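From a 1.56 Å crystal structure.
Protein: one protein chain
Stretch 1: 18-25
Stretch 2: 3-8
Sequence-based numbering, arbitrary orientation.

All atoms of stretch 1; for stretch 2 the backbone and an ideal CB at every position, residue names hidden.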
ATOM      1  N   GLY A  18      -5.555   0.262  17.879  1.00 16.40           N
ATOM      2  CA  GLY A  18      -5.040  -1.053  18.249  1.00 16.32           C
ATOM      3  C   GLY A  18      -6.002  -2.161  17.888  1.00 16.04           C
ATOM      4  O   GLY A  18      -7.215  -2.038  18.087  1.00 15.97           O
ATOM      5  N   GLU A  19      -5.461  -3.246  17.342  1.00 15.24           N
ATOM      6  CA  GLU A  19      -6.264  -4.420  17.016  1.00 14.90           C
ATOM      7  C   GLU A  19      -5.408  -5.672  17.109  1.00 14.87           C
ATOM      8  O   GLU A  19      -4.204  -5.628  16.874  1.00 14.59           O
ATOM      9  CB  GLU A  19      -6.869  -4.288  15.615  1.00 15.21           C
ATOM     10  CG  GLU A  19      -8.000  -5.262  15.327  1.00 15.25           C
ATOM     11  CD  GLU A  19      -8.925  -4.774  14.231  1.00 15.00           C
ATOM     12  OE1 GLU A  19      -8.959  -5.408  13.157  1.00 15.46           O
ATOM     13  OE2 GLU A  19      -9.617  -3.759  14.452  1.00 15.44           O
ATOM     14  N   ASN A  20      -6.038  -6.781  17.476  1.00 14.64           N
ATOM     15  CA  ASN A  20      -5.365  -8.070  17.497  1.00 14.94           C
ATOM     16  C   ASN A  20      -6.311  -9.175  17.059  1.00 15.04           C
ATOM     17  O   ASN A  20      -7.513  -8.949  16.887  1.00 15.65           O
ATOM     18  CB  ASN A  20      -4.814  -8.367  18.898  1.00 14.90           C
ATOM     19  CG  ASN A  20      -5.910  -8.648  19.910  1.00 16.12           C
ATOM     20  OD1 ASN A  20      -7.056  -8.244  19.725  1.00 16.82           O
ATOM     21  ND2 ASN A  20      -5.559  -9.339  20.990  1.00 18.01           N
ATOM     22  N   VAL A  21      -5.754 -10.362  16.866  1.00 14.77           N
ATOM     23  CA  VAL A  21      -6.537 -11.563  16.631  1.00 15.02           C
ATOM     24  C   VAL A  21      -6.413 -12.444  17.863  1.00 15.85           C
ATOM     25  O   VAL A  21      -5.325 -12.588  18.421  1.00 15.12           O
ATOM     26  CB  VAL A  21      -6.057 -12.311  15.369  1.00 14.93           C
ATOM     27  CG1 VAL A  21      -6.791 -13.639  15.199  1.00 14.40           C
ATOM     28  CG2 VAL A  21      -6.270 -11.439  14.153  1.00 14.90           C
ATOM     29  N   GLU A  22      -7.539 -13.002  18.298  1.00 17.01           N
ATOM     30  CA  GLU A  22      -7.551 -13.931  19.424  1.00 18.50           C
ATOM     31  C   GLU A  22      -8.146 -15.275  19.017  1.00 19.07           C
ATOM     32  O   GLU A  22      -7.839 -16.306  19.618  1.00 19.61           O
ATOM     33  CB  GLU A  22      -8.308 -13.327  20.608  1.00 19.00           C
ATOM     34  CG  GLU A  22      -7.540 -12.201  21.288  1.00 21.04           C
ATOM     35  CD  GLU A  22      -8.344 -11.484  22.355  1.00 23.50           C
ATOM     36  OE1 GLU A  22      -9.217 -12.120  22.979  1.00 24.55           O
ATOM     37  OE2 GLU A  22      -8.087 -10.280  22.572  1.00 25.65           O
ATOM     38  N   ASP A  23      -8.993 -15.249  17.990  1.00 19.59           N
ATOM     39  CA  ASP A  23      -9.568 -16.454  17.413  1.00 19.95           C
ATOM     40  C   ASP A  23      -8.877 -16.692  16.071  1.00 19.52           C
ATOM     41  O   ASP A  23      -9.232 -16.069  15.069  1.00 19.94           O
ATOM     42  CB  ASP A  23     -11.081 -16.283  17.241  1.00 20.65           C
ATOM     43  CG  ASP A  23     -11.792 -17.585  16.894  1.00 22.38           C
ATOM     44  OD1 ASP A  23     -11.129 -18.627  16.710  1.00 24.94           O
ATOM     45  OD2 ASP A  23     -13.036 -17.563  16.807  1.00 25.70           O
ATOM     46  N   PHE A  24      -7.902 -17.597  16.070  1.00 19.16           N
ATOM     47  CA  PHE A  24      -6.974 -17.760  14.947  1.00 18.51           C
ATOM     48  C   PHE A  24      -7.480 -18.669  13.823  1.00 18.21           C
ATOM     49  O   PHE A  24      -7.012 -19.803  13.657  1.00 18.98           O
ATOM     50  CB  PHE A  24      -5.596 -18.215  15.443  1.00 18.77           C
ATOM     51  CG  PHE A  24      -4.825 -17.143  16.153  1.00 18.81           C
ATOM     52  CD1 PHE A  24      -3.912 -16.357  15.459  1.00 19.25           C
ATOM     53  CD2 PHE A  24      -5.018 -16.909  17.512  1.00 19.94           C
ATOM     54  CE1 PHE A  24      -3.195 -15.358  16.110  1.00 19.55           C
ATOM     55  CE2 PHE A  24      -4.308 -15.907  18.170  1.00 19.74           C
ATOM     56  CZ  PHE A  24      -3.397 -15.133  17.468  1.00 19.49           C
ATOM     57  N   THR A  25      -8.430 -18.151  13.053  1.00 17.12           N
ATOM     58  CA  THR A  25      -8.879 -18.791  11.819  1.00 16.57           C
ATOM     59  C   THR A  25      -8.251 -18.046  10.645  1.00 16.13           C
ATOM     60  O   THR A  25      -7.859 -16.881  10.787  1.00 16.02           O
ATOM     61  CB  THR A  25     -10.417 -18.732  11.666  1.00 16.64           C
ATOM     62  OG1 THR A  25     -10.842 -17.363  11.599  1.00 16.42           O
ATOM     63  CG2 THR A  25     -11.122 -19.420  12.841  1.00 17.09           C
ATOM     64  N   UNK A   3       5.735 -16.508  21.626  1.00 27.06           N
ATOM     65  CA  UNK A   3       4.524 -17.313  21.469  1.00 27.01           C
ATOM     66  C   UNK A   3       3.508 -16.653  20.534  1.00 26.22           C
ATOM     67  O   UNK A   3       3.658 -15.486  20.164  1.00 26.41           O
ATOM     68  CB  UNK A   3       3.883 -17.562  22.836  1.00 27.01           C
ATOM     69  N   UNK A   4       2.484 -17.419  20.160  1.00 25.17           N
ATOM     70  CA  UNK A   4       1.453 -16.977  19.219  1.00 23.95           C
ATOM     71  C   UNK A   4       0.879 -15.604  19.550  1.00 22.69           C
ATOM     72  O   UNK A   4       0.427 -15.358  20.669  1.00 22.87           O
ATOM     73  CB  UNK A   4       0.318 -18.002  19.182  1.00 23.95           C
ATOM     74  N   UNK A   5       0.894 -14.728  18.552  1.00 20.83           N
ATOM     75  CA  UNK A   5       0.430 -13.357  18.701  1.00 19.19           C
ATOM     76  C   UNK A   5       0.185 -12.763  17.315  1.00 17.91           C
ATOM     77  O   UNK A   5       0.891 -13.081  16.359  1.00 17.33           O
ATOM     78  CB  UNK A   5       1.440 -12.518  19.486  1.00 19.19           C
ATOM     79  N   UNK A   6      -0.831 -11.917  17.210  1.00 16.76           N
ATOM     80  CA  UNK A   6      -1.059 -11.164  15.991  1.00 15.81           C
ATOM     81  C   UNK A   6      -1.667  -9.839  16.381  1.00 15.11           C
ATOM     82  O   UNK A   6      -2.842  -9.775  16.732  1.00 14.64           O
ATOM     83  CB  UNK A   6      -1.957 -11.924  15.013  1.00 15.81           C
ATOM     84  N   UNK A   7      -0.860  -8.785  16.345  1.00 14.49           N
ATOM     85  CA  UNK A   7      -1.308  -7.487  16.825  1.00 14.61           C
ATOM     86  C   UNK A   7      -0.716  -6.314  16.063  1.00 13.77           C
ATOM     87  O   UNK A   7       0.408  -6.379  15.544  1.00 13.11           O
ATOM     88  CB  UNK A   7      -0.967  -7.346  18.310  1.00 14.61           C
ATOM     89  N   UNK A   8      -1.506  -5.248  15.997  1.00 13.17           N
ATOM     90  CA  UNK A   8      -1.062  -3.970  15.480  1.00 13.08           C
ATOM     91  C   UNK A   8      -1.531  -2.871  16.418  1.00 13.33           C
ATOM     92  O   UNK A   8      -2.719  -2.778  16.724  1.00 13.53           O
ATOM     93  CB  UNK A   8      -1.581  -3.739  14.059  1.00 13.08           C
TER

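Position 3 has an ideal CB with nothing of stretch 1 within 5.5 Å. Stretch 1 sets no rule here, and almost any side chain would do; the deposited residue is Glu3, which makes no contact across the pair.

Position 4 points its CA-to-CB bond toward stretch 1, with the ideal CB 5.0 Å from Phe24 CZ. What is on offer is an aromatic ring approached across a gap, so a long side chain with an aliphatic stem fits: Arg, Lys, Met or Gln could all lie along it. The deposited residue is Arg4, extended through chi1 and chi2 (both t). Its stem covers one face of the ring, CD lying 3.7 Å from the centroid of the Phe24 ring, almost on the normal. The guanidinium carbon CZ is 5.3 Å from that centroid, at most a weak cation-pi attraction, so the methylenes make the closer contact.

Position 5 turns its CB away, and the extended backbone (-163/145) suits a beta-branched residue as well as many others. It is Ile5; its backbone C sits at the edge of the Phe24 ring, 4.3 Å from Phe24 CZ.

Position 6 is the most demanding. Its CB points toward stretch 1, with the ideal atom 3.8 Å from Phe24 CE1 and 4.1 Å from Val21 CB. Two apolar neighbours call for Leu, Ile, Val or Met. Leu6 is deposited, and its CD2 packs 3.7 Å from Val21 CG2. At the same place Val21 N donates to Leu6 O at 3.0 Å, while a water accepts from Leu6 N (3.0 Å) and donates to Val21 O (2.7 Å), bridging two backbone atoms that share no direct bond.

Position 7 pairs with Asn20 in a non-hydrogen-bonded antiparallel bridge, CA to CA 4.2 Å, and its ideal CB is 4.0 Å from Asn20 CB. Both side chains share a face of the sheet, so a polar or beta-branched residue would suit. Glu7 takes the place with chi1 p; its OE1 is hydrogen-bonded elsewhere in the structure.

Position 8 faces Glu19 in the hydrogen-bonded pair: its backbone N donates to Glu19 O at 2.9 Å, and Glu19 N to its backbone O at 2.8 Å. These bonds ask nothing of the side chain, which shares a face with that of Glu19. Because the Glu19 carboxylate leads away, large apolar, aromatic or beta-branched residues are all plausible; Phe8 is deposited (chi1 t), its CB 4.3 Å from Glu19 O and its ring no closer.

Stretch 2, residues 3-8: ERILEF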
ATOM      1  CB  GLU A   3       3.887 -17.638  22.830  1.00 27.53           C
ATOM      2  CG  GLU A   3       4.745 -18.520  23.755  1.00 29.55           C
ATOM      3  CD  GLU A   3       5.184 -19.842  23.123  1.00 32.34           C
ATOM      4  OE1 GLU A   3       4.404 -20.448  22.353  1.00 34.24           O
ATOM      5  OE2 GLU A   3       6.321 -20.281  23.407  1.00 33.86           O
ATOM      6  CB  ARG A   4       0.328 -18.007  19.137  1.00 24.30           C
ATOM      7  CG  ARG A   4      -0.809 -17.619  18.200  1.00 24.98           C
ATOM      8  CD  ARG A   4      -1.853 -18.708  18.144  1.00 26.65           C
ATOM      9  NE  ARG A   4      -1.351 -19.886  17.443  1.00 28.47           N
ATOM     10  CZ  ARG A   4      -2.035 -21.014  17.269  1.00 29.59           C
ATOM     11  NH1 ARG A   4      -3.265 -21.140  17.748  1.00 30.74           N
ATOM     12  NH2 ARG A   4      -1.479 -22.022  16.610  1.00 30.84           N
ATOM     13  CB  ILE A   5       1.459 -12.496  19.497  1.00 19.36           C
ATOM     14  CG1 ILE A   5       0.869 -11.127  19.863  1.00 19.53           C
ATOM     15  CG2 ILE A   5       2.784 -12.370  18.731  1.00 19.60           C
ATOM     16  CD1 ILE A   5       1.709 -10.315  20.837  1.00 20.96           C
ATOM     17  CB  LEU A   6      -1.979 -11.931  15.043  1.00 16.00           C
ATOM     18  CG  LEU A   6      -2.141 -11.417  13.616  1.00 17.20           C
ATOM     19  CD1 LEU A   6      -0.786 -11.127  12.964  1.00 17.47           C
ATOM     20  CD2 LEU A   6      -2.927 -12.415  12.789  1.00 16.94           C
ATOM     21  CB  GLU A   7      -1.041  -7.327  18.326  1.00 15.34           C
ATOM     22  CG  GLU A   7       0.419  -7.329  18.732  1.00 17.90           C
ATOM     23  CD  GLU A   7       0.621  -6.902  20.176  1.00 20.62           C
ATOM     24  OE1 GLU A   7       1.525  -6.077  20.425  1.00 22.98           O
ATOM     25  OE2 GLU A   7      -0.124  -7.390  21.060  1.00 21.53           O
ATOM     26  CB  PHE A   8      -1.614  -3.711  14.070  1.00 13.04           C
ATOM     27  CG  PHE A   8      -1.272  -2.350  13.543  1.00 12.73           C
ATOM     28  CD1 PHE A   8       0.008  -2.081  13.073  1.00 13.53           C
ATOM     29  CD2 PHE A   8      -2.219  -1.324  13.542  1.00 13.57           C
ATOM     30  CE1 PHE A   8       0.346  -0.817  12.602  1.00 12.66           C
ATOM     31  CE2 PHE A   8      -1.889  -0.054  13.069  1.00 13.98           C
ATOM     32  CZ  PHE A   8      -0.606   0.199  12.600  1.00 13.64           C
TER
HETATM   33  O   HOH W   1      -2.900 -11.972  19.360  1.00 19.14           O
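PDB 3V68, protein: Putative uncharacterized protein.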